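Gram-negative insecticidal protein (Chromobacterium piscinae, PDB 6FBM) kills insects, probably by forming pores in target-cell membranes through its MACPF domain, while its beta-tripod portion probably recognises the target. Local coordinates at residues T120-R125 with Q196-T201; E162-Y167 with P282-A287; P243-R248 with Q256-Q261; Q115-T120 with D315-M320. All coordinates share one frame; numbering follows the deposited sequence.

Contact 1: residues T120-R125 with Q196-T201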
loop_
_atom_site.group_PDB
_atom_site.type_symbol
_atom_site.label_atom_id
_atom_site.label_comp_id
_atom_site.label_asym_id
_atom_site.label_seq_id
_atom_site.Cartn_x
_atom_site.Cartn_y
_atom_site.Cartn_z
ATOM N N THR A 120 20.363 2.640 -43.619
ATOM C CA THR A 120 18.967 2.268 -43.764
ATOM C C THR A 120 18.261 2.607 -42.449
ATOM O O THR A 120 18.722 2.226 -41.351
ATOM C CB THR A 120 18.808 0.795 -44.120
ATOM O OG1 THR A 120 19.497 0.532 -45.361
ATOM C CG2 THR A 120 17.324 0.446 -44.279
ATOM N N TYR A 121 17.143 3.316 -42.588
ATOM C CA TYR A 121 16.363 3.785 -41.485
ATOM C C TYR A 121 15.146 2.875 -41.378
ATOM O O TYR A 121 14.387 2.739 -42.352
ATOM C CB TYR A 121 15.937 5.240 -41.749
ATOM C CG TYR A 121 17.116 6.139 -42.021
ATOM C CD1 TYR A 121 17.900 6.614 -40.985
ATOM C CD2 TYR A 121 17.473 6.484 -43.326
ATOM C CE1 TYR A 121 18.991 7.424 -41.229
ATOM C CE2 TYR A 121 18.564 7.289 -43.584
ATOM C CZ TYR A 121 19.324 7.756 -42.527
ATOM O OH TYR A 121 20.430 8.557 -42.766
ATOM N N SER A 122 14.970 2.233 -40.218
ATOM C CA SER A 122 13.792 1.399 -40.001
ATOM C C SER A 122 13.118 1.792 -38.704
ATOM O O SER A 122 13.779 2.020 -37.681
ATOM C CB SER A 122 14.154 -0.085 -39.973
ATOM O OG SER A 122 15.136 -0.368 -38.979
ATOM N N SER A 123 11.789 1.856 -38.743
ATOM C CA SER A 123 10.970 1.916 -37.540
ATOM C C SER A 123 10.102 0.686 -37.540
ATOM O O SER A 123 9.258 0.524 -38.424
ATOM C CB SER A 123 10.118 3.176 -37.539
ATOM O OG SER A 123 9.079 3.112 -36.563
ATOM N N THR A 124 10.310 -0.193 -36.567
ATOM C CA THR A 124 9.498 -1.374 -36.425
ATOM C C THR A 124 8.651 -1.154 -35.175
ATOM O O THR A 124 9.186 -1.149 -34.069
ATOM C CB THR A 124 10.388 -2.603 -36.319
ATOM O OG1 THR A 124 11.059 -2.796 -37.568
ATOM C CG2 THR A 124 9.572 -3.829 -36.011
ATOM N N ARG A 125 7.336 -0.976 -35.380
ATOM C CA ARG A 125 6.409 -0.588 -34.318
ATOM C C ARG A 125 5.391 -1.676 -34.064
ATOM O O ARG A 125 4.760 -2.203 -34.984
ATOM C CB ARG A 125 5.670 0.709 -34.644
ATOM C CG ARG A 125 6.576 1.843 -35.100
ATOM C CD ARG A 125 5.893 3.216 -35.063
ATOM N NE ARG A 125 4.831 3.328 -36.060
ATOM C CZ ARG A 125 5.048 3.511 -37.365
ATOM N NH1 ARG A 125 6.299 3.628 -37.878
ATOM N NH2 ARG A 125 3.997 3.565 -38.179
ATOM N N GLN A 196 18.886 -11.697 -47.213
ATOM C CA GLN A 196 17.522 -11.514 -46.664
ATOM C C GLN A 196 17.214 -10.016 -46.499
ATOM O O GLN A 196 18.107 -9.236 -46.200
ATOM C CB GLN A 196 17.442 -12.231 -45.308
ATOM C CG GLN A 196 16.113 -12.229 -44.554
ATOM C CD GLN A 196 16.252 -12.885 -43.163
ATOM O OE1 GLN A 196 15.871 -12.301 -42.144
ATOM N NE2 GLN A 196 16.820 -14.096 -43.119
ATOM N N SER A 197 15.952 -9.619 -46.682
ATOM C CA SER A 197 15.577 -8.184 -46.640
ATOM C C SER A 197 15.817 -7.604 -45.233
ATOM O O SER A 197 15.701 -8.313 -44.239
ATOM C CB SER A 197 14.134 -7.938 -47.132
ATOM O OG SER A 197 13.155 -8.016 -46.098
ATOM N N LEU A 198 16.210 -6.337 -45.167
ATOM C CA LEU A 198 16.512 -5.636 -43.910
ATOM C C LEU A 198 15.268 -5.573 -43.028
ATOM O O LEU A 198 15.350 -5.796 -41.810
ATOM C CB LEU A 198 17.084 -4.227 -44.188
ATOM C CG LEU A 198 17.483 -3.240 -43.059
ATOM C CD1 LEU A 198 16.269 -2.617 -42.353
ATOM C CD2 LEU A 198 18.426 -3.918 -42.057
ATOM N N SER A 199 14.117 -5.318 -43.637
ATOM C CA SER A 199 12.889 -5.156 -42.883
ATOM C C SER A 199 12.487 -6.450 -42.144
ATOM O O SER A 199 12.042 -6.395 -40.988
ATOM C CB SER A 199 11.769 -4.612 -43.790
ATOM O OG SER A 199 11.322 -5.605 -44.702
ATOM N N THR A 200 12.679 -7.599 -42.803
ATOM C CA THR A 200 12.438 -8.909 -42.200
ATOM C C THR A 200 13.430 -9.180 -41.063
ATOM O O THR A 200 13.044 -9.630 -39.997
ATOM C CB THR A 200 12.476 -10.030 -43.278
ATOM O OG1 THR A 200 11.327 -9.918 -44.124
ATOM C CG2 THR A 200 12.476 -11.441 -42.645
ATOM N N THR A 201 14.708 -8.891 -41.283
ATOM C CA THR A 201 15.728 -9.025 -40.224
ATOM C C THR A 201 15.399 -8.149 -39.011
ATOM O O THR A 201 15.580 -8.571 -37.868
ATOM C CB THR A 201 17.121 -8.679 -40.763
ATOM O OG1 THR A 201 17.329 -9.396 -41.985
ATOM C CG2 THR A 201 18.205 -9.070 -39.773
#

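Contact 2: residues E162-Y167 with P282-A287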
loop_
_atom_site.group_PDB
_atom_site.type_symbol
_atom_site.label_atom_id
_atom_site.label_comp_id
_atom_site.label_asym_id
_atom_site.label_seq_id
_atom_site.Cartn_x
_atom_site.Cartn_y
_atom_site.Cartn_z
ATOM N N GLU A 162 -0.904 32.478 -35.765
ATOM C CA GLU A 162 -1.174 32.566 -34.337
ATOM C C GLU A 162 -2.143 31.491 -33.927
ATOM O O GLU A 162 -1.926 30.815 -32.920
ATOM C CB GLU A 162 -1.765 33.921 -33.952
ATOM C CG GLU A 162 -0.806 34.835 -33.205
ATOM C CD GLU A 162 -1.440 35.352 -31.933
ATOM O OE1 GLU A 162 -1.597 36.582 -31.781
ATOM O OE2 GLU A 162 -1.868 34.508 -31.085
ATOM N N LEU A 163 -3.212 31.364 -34.705
ATOM C CA LEU A 163 -4.215 30.353 -34.459
ATOM C C LEU A 163 -3.530 29.006 -34.352
ATOM O O LEU A 163 -3.746 28.289 -33.381
ATOM C CB LEU A 163 -5.270 30.331 -35.566
ATOM C CG LEU A 163 -6.489 29.445 -35.312
ATOM C CD1 LEU A 163 -7.341 30.009 -34.196
ATOM C CD2 LEU A 163 -7.310 29.351 -36.573
ATOM N N PHE A 164 -2.675 28.701 -35.328
ATOM C CA PHE A 164 -1.953 27.434 -35.343
ATOM C C PHE A 164 -0.957 27.272 -34.192
ATOM O O PHE A 164 -0.821 26.163 -33.672
ATOM C CB PHE A 164 -1.252 27.189 -36.692
ATOM C CG PHE A 164 -2.184 26.998 -37.870
ATOM C CD1 PHE A 164 -3.522 26.626 -37.710
ATOM C CD2 PHE A 164 -1.697 27.163 -39.159
ATOM C CE1 PHE A 164 -4.352 26.457 -38.813
ATOM C CE2 PHE A 164 -2.520 26.978 -40.255
ATOM C CZ PHE A 164 -3.846 26.628 -40.085
ATOM N N LYS A 165 -0.273 28.345 -33.803
ATOM C CA LYS A 165 0.593 28.298 -32.610
ATOM C C LYS A 165 -0.223 28.035 -31.335
ATOM O O LYS A 165 0.126 27.151 -30.543
ATOM C CB LYS A 165 1.440 29.577 -32.488
ATOM C CG LYS A 165 2.329 29.659 -31.246
ATOM C CD LYS A 165 1.787 30.601 -30.183
ATOM C CE LYS A 165 2.918 31.055 -29.247
ATOM N NZ LYS A 165 3.921 31.983 -29.842
ATOM N N ARG A 166 -1.311 28.779 -31.154
ATOM C CA ARG A 166 -2.156 28.657 -29.958
ATOM C C ARG A 166 -2.823 27.285 -29.811
ATOM O O ARG A 166 -2.843 26.720 -28.722
ATOM C CB ARG A 166 -3.255 29.708 -29.946
ATOM C CG ARG A 166 -2.832 31.126 -29.623
ATOM C CD ARG A 166 -4.002 32.082 -29.820
ATOM N NE ARG A 166 -4.528 32.661 -28.563
ATOM C CZ ARG A 166 -4.586 33.956 -28.245
ATOM N NH1 ARG A 166 -4.262 34.889 -29.117
ATOM N NH2 ARG A 166 -5.075 34.313 -27.067
ATOM N N TYR A 167 -3.377 26.768 -30.900
ATOM C CA TYR A 167 -4.256 25.609 -30.843
ATOM C C TYR A 167 -3.747 24.345 -31.526
ATOM O O TYR A 167 -4.265 23.258 -31.255
ATOM C CB TYR A 167 -5.621 25.998 -31.422
ATOM C CG TYR A 167 -6.256 27.107 -30.628
ATOM C CD1 TYR A 167 -6.812 26.853 -29.373
ATOM C CD2 TYR A 167 -6.262 28.408 -31.102
ATOM C CE1 TYR A 167 -7.375 27.874 -28.629
ATOM C CE2 TYR A 167 -6.809 29.428 -30.359
ATOM C CZ TYR A 167 -7.356 29.160 -29.118
ATOM O OH TYR A 167 -7.916 30.171 -28.387
ATOM N N PRO A 282 -8.136 18.598 -39.332
ATOM C CA PRO A 282 -7.726 19.994 -39.323
ATOM C C PRO A 282 -8.684 20.858 -38.550
ATOM O O PRO A 282 -9.894 20.622 -38.599
ATOM C CB PRO A 282 -7.830 20.374 -40.789
ATOM C CG PRO A 282 -8.920 19.495 -41.338
ATOM C CD PRO A 282 -8.731 18.201 -40.625
ATOM N N ILE A 283 -8.159 21.858 -37.850
ATOM C CA ILE A 283 -9.019 22.831 -37.163
ATOM C C ILE A 283 -9.772 23.707 -38.141
ATOM O O ILE A 283 -10.857 24.189 -37.806
ATOM C CB ILE A 283 -8.301 23.725 -36.136
ATOM C CG1 ILE A 283 -7.209 24.601 -36.784
ATOM C CG2 ILE A 283 -7.714 22.866 -35.029
ATOM C CD1 ILE A 283 -6.758 25.742 -35.894
ATOM N N TRP A 284 -9.223 23.911 -39.335
ATOM C CA TRP A 284 -9.912 24.780 -40.313
ATOM C C TRP A 284 -11.336 24.306 -40.658
ATOM O O TRP A 284 -12.245 25.117 -40.697
ATOM C CB TRP A 284 -9.082 25.054 -41.567
ATOM C CG TRP A 284 -8.516 23.886 -42.289
ATOM C CD1 TRP A 284 -9.188 23.009 -43.104
ATOM C CD2 TRP A 284 -7.136 23.505 -42.320
ATOM N NE1 TRP A 284 -8.298 22.097 -43.636
ATOM C CE2 TRP A 284 -7.035 22.379 -43.168
ATOM C CE3 TRP A 284 -5.983 23.996 -41.698
ATOM C CZ2 TRP A 284 -5.829 21.716 -43.384
ATOM C CZ3 TRP A 284 -4.778 23.349 -41.912
ATOM C CH2 TRP A 284 -4.701 22.229 -42.750
ATOM N N ALA A 285 -11.537 22.995 -40.802
ATOM C CA ALA A 285 -12.880 22.422 -41.007
ATOM C C ALA A 285 -13.916 22.825 -39.935
ATOM O O ALA A 285 -15.119 22.724 -40.174
ATOM C CB ALA A 285 -12.800 20.899 -41.114
ATOM N N LEU A 286 -13.452 23.274 -38.767
ATOM C CA LEU A 286 -14.327 23.732 -37.686
ATOM C C LEU A 286 -14.804 25.175 -37.799
ATOM O O LEU A 286 -15.697 25.604 -37.051
ATOM C CB LEU A 286 -13.604 23.567 -36.347
ATOM C CG LEU A 286 -13.155 22.149 -36.005
ATOM C CD1 LEU A 286 -12.188 22.191 -34.822
ATOM C CD2 LEU A 286 -14.374 21.292 -35.711
ATOM N N ALA A 287 -14.184 25.954 -38.684
ATOM C CA ALA A 287 -14.542 27.361 -38.832
ATOM C C ALA A 287 -15.942 27.484 -39.442
ATOM O O ALA A 287 -16.325 26.659 -40.282
ATOM C CB ALA A 287 -13.513 28.069 -39.695
#

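Contact 3: residues P243-R248 with Q256-Q261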
loop_
_atom_site.group_PDB
_atom_site.type_symbol
_atom_site.label_atom_id
_atom_site.label_comp_id
_atom_site.label_asym_id
_atom_site.label_seq_id
_atom_site.Cartn_x
_atom_site.Cartn_y
_atom_site.Cartn_z
ATOM N N PRO A 243 6.564 2.715 -17.381
ATOM C CA PRO A 243 7.759 3.429 -17.815
ATOM C C PRO A 243 9.039 2.746 -17.348
ATOM O O PRO A 243 9.015 1.925 -16.441
ATOM C CB PRO A 243 7.597 4.811 -17.164
ATOM C CG PRO A 243 6.814 4.552 -15.921
ATOM C CD PRO A 243 5.924 3.365 -16.222
ATOM N N GLY A 244 10.144 3.078 -18.004
ATOM C CA GLY A 244 11.461 2.568 -17.648
ATOM C C GLY A 244 11.675 1.097 -17.926
ATOM O O GLY A 244 12.532 0.462 -17.307
ATOM N N MET A 245 10.922 0.549 -18.880
ATOM C CA MET A 245 11.077 -0.854 -19.249
ATOM C C MET A 245 11.915 -1.052 -20.486
ATOM O O MET A 245 12.359 -2.160 -20.731
ATOM C CB MET A 245 9.716 -1.495 -19.455
ATOM C CG MET A 245 8.826 -1.427 -18.230
ATOM S SD MET A 245 9.563 -2.334 -16.847
ATOM C CE MET A 245 9.082 -3.969 -17.281
ATOM N N THR A 246 12.149 -0.008 -21.272
ATOM C CA THR A 246 12.715 -0.238 -22.577
ATOM C C THR A 246 14.172 -0.641 -22.489
ATOM O O THR A 246 14.609 -1.464 -23.287
ATOM C CB THR A 246 12.520 0.948 -23.520
ATOM O OG1 THR A 246 13.136 2.094 -22.974
ATOM C CG2 THR A 246 11.024 1.223 -23.730
ATOM N N ASP A 247 14.916 -0.096 -21.521
ATOM C CA ASP A 247 16.328 -0.474 -21.331
ATOM C C ASP A 247 16.498 -1.967 -21.044
ATOM O O ASP A 247 17.338 -2.625 -21.663
ATOM C CB ASP A 247 17.064 0.405 -20.310
ATOM C CG ASP A 247 17.883 1.532 -21.007
ATOM O OD1 ASP A 247 18.811 1.184 -21.776
ATOM O OD2 ASP A 247 17.608 2.754 -20.850
ATOM N N ARG A 248 15.677 -2.513 -20.159
ATOM C CA ARG A 248 15.709 -3.965 -19.904
ATOM C C ARG A 248 15.267 -4.805 -21.121
ATOM O O ARG A 248 15.824 -5.887 -21.351
ATOM C CB ARG A 248 14.841 -4.332 -18.684
ATOM C CG ARG A 248 15.555 -4.515 -17.345
ATOM C CD ARG A 248 14.756 -5.490 -16.462
ATOM N NE ARG A 248 13.666 -4.822 -15.722
ATOM C CZ ARG A 248 12.496 -5.367 -15.377
ATOM N NH1 ARG A 248 12.200 -6.643 -15.654
ATOM N NH2 ARG A 248 11.630 -4.627 -14.680
ATOM N N GLN A 256 12.598 -10.783 -22.478
ATOM C CA GLN A 256 11.299 -11.408 -22.735
ATOM C C GLN A 256 10.380 -11.239 -21.518
ATOM O O GLN A 256 9.190 -11.023 -21.708
ATOM C CB GLN A 256 11.437 -12.926 -23.025
ATOM C CG GLN A 256 12.124 -13.356 -24.307
ATOM C CD GLN A 256 13.641 -13.376 -24.258
ATOM O OE1 GLN A 256 14.270 -12.712 -25.036
ATOM N NE2 GLN A 256 14.226 -14.159 -23.351
ATOM N N GLN A 257 10.921 -11.349 -20.294
ATOM C CA GLN A 257 10.160 -11.106 -19.061
ATOM C C GLN A 257 9.845 -9.634 -18.890
ATOM O O GLN A 257 8.725 -9.283 -18.507
ATOM C CB GLN A 257 10.899 -11.595 -17.780
ATOM C CG GLN A 257 10.268 -11.202 -16.420
ATOM C CD GLN A 257 9.061 -12.066 -15.984
ATOM O OE1 GLN A 257 8.607 -12.947 -16.724
ATOM N NE2 GLN A 257 8.526 -11.784 -14.809
ATOM N N ALA A 258 10.844 -8.778 -19.109
ATOM C CA ALA A 258 10.635 -7.329 -19.035
ATOM C C ALA A 258 9.572 -6.882 -20.039
ATOM O O ALA A 258 8.767 -6.020 -19.746
ATOM C CB ALA A 258 11.930 -6.583 -19.253
ATOM N N PHE A 259 9.573 -7.479 -21.221
ATOM C CA PHE A 259 8.561 -7.164 -22.205
ATOM C C PHE A 259 7.183 -7.631 -21.728
ATOM O O PHE A 259 6.209 -6.885 -21.864
ATOM C CB PHE A 259 8.882 -7.762 -23.542
ATOM C CG PHE A 259 7.713 -7.723 -24.499
ATOM C CD1 PHE A 259 7.439 -6.565 -25.226
ATOM C CD2 PHE A 259 6.903 -8.868 -24.699
ATOM C CE1 PHE A 259 6.407 -6.542 -26.110
ATOM C CE2 PHE A 259 5.850 -8.828 -25.563
ATOM C CZ PHE A 259 5.589 -7.652 -26.271
ATOM N N SER A 260 7.082 -8.853 -21.194
ATOM C CA SER A 260 5.794 -9.369 -20.736
ATOM C C SER A 260 5.265 -8.545 -19.555
ATOM O O SER A 260 4.054 -8.424 -19.395
ATOM C CB SER A 260 5.847 -10.853 -20.375
ATOM O OG SER A 260 6.526 -10.959 -19.163
ATOM N N GLN A 261 6.152 -7.966 -18.750
ATOM C CA GLN A 261 5.710 -7.048 -17.699
ATOM C C GLN A 261 5.105 -5.767 -18.271
ATOM O O GLN A 261 4.096 -5.287 -17.778
ATOM C CB GLN A 261 6.860 -6.674 -16.752
ATOM C CG GLN A 261 7.159 -7.670 -15.655
ATOM C CD GLN A 261 8.387 -7.265 -14.851
ATOM O OE1 GLN A 261 8.604 -6.093 -14.558
ATOM N NE2 GLN A 261 9.179 -8.258 -14.464
#

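Contact 4: residues Q115-T120 with D315-M320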
loop_
_atom_site.group_PDB
_atom_site.type_symbol
_atom_site.label_atom_id
_atom_site.label_comp_id
_atom_site.label_asym_id
_atom_site.label_seq_id
_atom_site.Cartn_x
_atom_site.Cartn_y
_atom_site.Cartn_z
ATOM N N GLN A 115 22.171 12.127 -40.944
ATOM C CA GLN A 115 22.893 12.860 -41.967
ATOM C C GLN A 115 23.773 11.943 -42.831
ATOM O O GLN A 115 24.003 12.238 -43.996
ATOM C CB GLN A 115 23.754 13.938 -41.324
ATOM C CG GLN A 115 23.004 14.920 -40.461
ATOM C CD GLN A 115 23.928 16.027 -39.949
ATOM O OE1 GLN A 115 24.067 17.095 -40.571
ATOM N NE2 GLN A 115 24.525 15.802 -38.786
ATOM N N LEU A 116 24.280 10.854 -42.263
ATOM C CA LEU A 116 25.030 9.900 -43.067
ATOM C C LEU A 116 24.212 9.312 -44.208
ATOM O O LEU A 116 22.983 9.236 -44.161
ATOM C CB LEU A 116 25.618 8.774 -42.213
ATOM C CG LEU A 116 26.808 9.208 -41.364
ATOM C CD1 LEU A 116 27.307 8.016 -40.547
ATOM C CD2 LEU A 116 27.926 9.781 -42.275
ATOM N N THR A 117 24.928 8.889 -45.220
ATOM C CA THR A 117 24.355 8.270 -46.375
ATOM C C THR A 117 24.724 6.785 -46.265
ATOM O O THR A 117 25.472 6.402 -45.352
ATOM C CB THR A 117 24.832 9.013 -47.643
ATOM O OG1 THR A 117 23.955 8.741 -48.721
ATOM C CG2 THR A 117 26.219 8.661 -48.043
ATOM N N GLU A 118 24.140 5.922 -47.103
ATOM C CA GLU A 118 24.312 4.461 -46.963
ATOM C C GLU A 118 23.788 3.853 -45.644
ATOM O O GLU A 118 24.174 2.732 -45.257
ATOM C CB GLU A 118 25.796 4.042 -47.116
ATOM C CG GLU A 118 26.553 4.583 -48.321
ATOM C CD GLU A 118 26.034 4.070 -49.644
ATOM O OE1 GLU A 118 25.109 3.216 -49.689
ATOM O OE2 GLU A 118 26.583 4.561 -50.655
ATOM N N ILE A 119 22.909 4.594 -44.949
ATOM C CA ILE A 119 22.253 4.122 -43.735
ATOM C C ILE A 119 20.834 3.763 -44.143
ATOM O O ILE A 119 20.175 4.485 -44.935
ATOM C CB ILE A 119 22.200 5.203 -42.660
ATOM C CG1 ILE A 119 23.613 5.682 -42.298
ATOM C CG2 ILE A 119 21.462 4.718 -41.415
ATOM C CD1 ILE A 119 24.476 4.691 -41.570
ATOM N N THR A 120 20.363 2.640 -43.619
ATOM C CA THR A 120 18.967 2.268 -43.764
ATOM C C THR A 120 18.261 2.607 -42.449
ATOM O O THR A 120 18.722 2.226 -41.351
ATOM C CB THR A 120 18.808 0.795 -44.120
ATOM O OG1 THR A 120 19.497 0.532 -45.361
ATOM C CG2 THR A 120 17.324 0.446 -44.279
ATOM N N ASP A 315 27.137 13.143 -48.418
ATOM C CA ASP A 315 27.324 12.328 -49.621
ATOM C C ASP A 315 28.796 11.954 -49.862
ATOM O O ASP A 315 29.077 10.908 -50.463
ATOM C CB ASP A 315 26.765 13.075 -50.836
ATOM C CG ASP A 315 25.270 13.274 -50.763
ATOM O OD1 ASP A 315 24.536 12.284 -50.629
ATOM O OD2 ASP A 315 24.839 14.426 -50.877
ATOM N N LYS A 316 29.715 12.794 -49.387
ATOM C CA LYS A 316 31.127 12.601 -49.595
ATOM C C LYS A 316 31.629 11.628 -48.531
ATOM O O LYS A 316 32.012 12.038 -47.429
ATOM C CB LYS A 316 31.875 13.941 -49.507
ATOM C CG LYS A 316 31.373 15.065 -50.422
ATOM C CD LYS A 316 32.080 15.048 -51.743
ATOM C CE LYS A 316 31.417 15.900 -52.826
ATOM N NZ LYS A 316 31.951 17.294 -52.841
ATOM N N VAL A 317 31.630 10.336 -48.861
ATOM C CA VAL A 317 31.945 9.290 -47.867
ATOM C C VAL A 317 33.249 8.569 -48.052
ATOM O O VAL A 317 33.631 7.755 -47.200
ATOM C CB VAL A 317 30.816 8.249 -47.780
ATOM C CG1 VAL A 317 29.564 8.907 -47.234
ATOM C CG2 VAL A 317 30.547 7.567 -49.142
ATOM N N LEU A 318 33.952 8.868 -49.143
ATOM C CA LEU A 318 35.282 8.339 -49.367
ATOM C C LEU A 318 36.268 9.460 -49.207
ATOM O O LEU A 318 36.194 10.472 -49.884
ATOM C CB LEU A 318 35.374 7.711 -50.747
ATOM C CG LEU A 318 34.564 6.434 -50.951
ATOM C CD1 LEU A 318 34.634 5.947 -52.398
ATOM C CD2 LEU A 318 35.031 5.329 -50.011
ATOM N N LEU A 319 37.203 9.251 -48.299
ATOM C CA LEU A 319 38.293 10.163 -48.076
ATOM C C LEU A 319 39.404 9.747 -49.019
ATOM O O LEU A 319 39.955 8.653 -48.892
ATOM C CB LEU A 319 38.723 10.040 -46.623
ATOM C CG LEU A 319 39.780 10.972 -46.046
ATOM C CD1 LEU A 319 39.409 12.429 -46.199
ATOM C CD2 LEU A 319 40.006 10.597 -44.593
ATOM N N MET A 320 39.729 10.633 -49.960
ATOM C CA MET A 320 40.776 10.385 -50.959
ATOM C C MET A 320 42.131 11.005 -50.581
ATOM O O MET A 320 42.231 12.132 -50.076
ATOM C CB MET A 320 40.350 10.951 -52.303
ATOM C CG MET A 320 41.213 10.510 -53.450
ATOM S SD MET A 320 40.498 10.969 -55.043
ATOM C CE MET A 320 40.567 12.768 -54.972
#

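Contact 1: residues T120-R125 with Q196-T201
T120 and L198 carry this contact, their methyls meeting tip to tip: T120 CG2 stands 3.8 Å from L198 CD1. The same CD1 also reaches S122 CB at 4.1 Å, so a single leucine branch lies over two residues of the strand that point the same way. T120 presents its methyl because CG2, not OG1, lies anti to the backbone N. L198 answers with an extended first torsion (chi1 179°), which carries its fork off the helix and onto the strand. No hydrogen bond joins the two segments, and the S122 hydroxyl is instead spent on A185 O of the adjoining strand 179-187. Behind L198, the helix is just starting: S197 holds the N-cap position and its O accepts the first helical bond from T201 N at 3.2 Å. One side chain spans both layers, since Q75 NE2 bonds to S199 O on the helix and to T124 OG1 on the strand. Y121, S123 and R125 leave the strand on its other side; R125 NH1 reaches S123 OG at 3.1 Å, nearly in the guanidinium plane, and also pairs with D76. Strand 120-134 thus runs between strands 64-78 and 179-187 with helix 198-209 against one face, an arrangement typical of the MACPF/CDC fold, whose helical clusters flank a central antiparallel sheet and in relatives unfurl into membrane hairpins.

Contact 2: residues E162-Y167 with P282-A287
The tip of I283 enters a notch on helix 160-167 formed by two successive side chains, L163 and F164. Its CD1 methyl lies 3.7 Å from L163 CD2 and 3.8 Å from F164 CD1, so one bump touches both walls. Against the leucine it slides alongside, the two side chains running in opposite directions; against the phenylalanine it comes to the ring edge, near the ring plane. The isoleucine reaches this far because CG1 sits between the backbone N and carbonyl carbon (chi1 62°) and the chain then stretches out to CD1 (chi2 164°). A second bump points the other way. F164 extends past I283, and its CZ abuts the six-membered edge of the W284 indole, 3.8 Å from CE3. The phenyl end therefore fits against both I283 and W284, while P282 CB covers part of one indole face. No hydrogen bond crosses between the segments; the contact is van der Waals packing of apolar side chains. L296 of helix 290-298 touches both L163 and W284, L153 of helix 147-154 packs on L163 and L286, and Y171 of strand 170-177 lies against I283, placing the contact between strand 170-177 of the antiparallel sheet and helices 147-154 and 290-298.

Contact 3: residues P243-R248 with Q256-Q261
M245, R248, A258 and Q261 meet here, and the apolar packing centres on A258, whose CB lies 3.7 Å from R248 CB. The arginine then passes along the small alanine to its guanidinium, where NH1 is a van der Waals neighbour of the same methyl, 3.6 Å from A258 CB. M245, three residues before R248, comes in beside it: its chain bends at both chi2 and chi3, bringing the CE methyl 3.5 Å from Q261 CB, with A258 CB further off. That methyl also faces oxygen, lying 3.2 Å from A258 O, a close approach of carbon to a carbonyl. The polar part is one weak hydrogen bond, R248 NH2 to Q261 OE1, at 3.4 Å but fairly straight at 160°. The oxygen comes at the guanidinium edge, while the amide and guanidinium planes are turned 57° apart, so the groups cross instead of lying flat together. Within the second helix, S260 OG donates to Q257 O at 2.8 Å, sharing that acceptor with Q261 N. Next to this surface, Q257 packs on P253 of a neighbouring subunit. The whole is a pair of consecutive helices, 246-250 and 255-269, joined by a short loop and packed through small A258, after strand 232-239.

Contact 4: residues Q115-T120 with D315-M320
T117 and D315 bring their CA atoms within 6.0 Å of each other where two irregular pieces of chain pass, one leaving helix 111-115 and the other about to enter strand 318-321. No backbone or side-chain hydrogen bond spans the two segments. The touching is done mainly by T117 CG2, which meets V317 CG1 at 3.5 Å, the two side chains crossing at about a right angle. The threonine methyl also comes 4.1 Å from D315 CA, so it lies against both D315 and V317. With OG1 anti to the backbone N (chi1 -160°), CG2 is swung between the backbone N and carbonyl carbon, and this turns the methyl onto the valine. The hydroxyl faces the aspartate more loosely, T117 OG1 standing 4.1 Å from D315 OD1. Just beyond, E118 takes a positive phi of 62°, which turns the chain toward strand 120-134. Polar links surround this small methyl contact: K313 NZ bonds to L116 O, Q115 pairs through its backbone with V314 and through its amide with H526 and Q527, and E118 OE2 meets S443 OG. On one side lie helix 111-115 and the start of strand 120-134 of the MACPF sheet; on the other, strand 318-321 runs between strands 373-376 and 513-515 in the mixed sheet of the C-terminal part.

From the N terminus, residues 115-120 open the widest loop, which contact 4 closes nearly 200 residues later; contacts 1, 2 and 3 all nest inside it. Contact 1 begins at once, sharing T120 with contact 4, and Y121 OH comes 3.0 Å from L116 O where the two touch. Its loop closes at 196-201, but contact 2 has already opened at 162-167, so these two cross. Contact 3 closes a short loop of seven residues within that of contact 2, which ends at 282-287. Contact 1 sets helix 198-209 on the central sheet, contact 3 joins two consecutive helices, contact 2, centred some 36 Å from contact 1's centre, packs helix 160-167 on the 3-10 turn after strand 280-282, and contact 4 joins the MACPF part to the C-terminal strands.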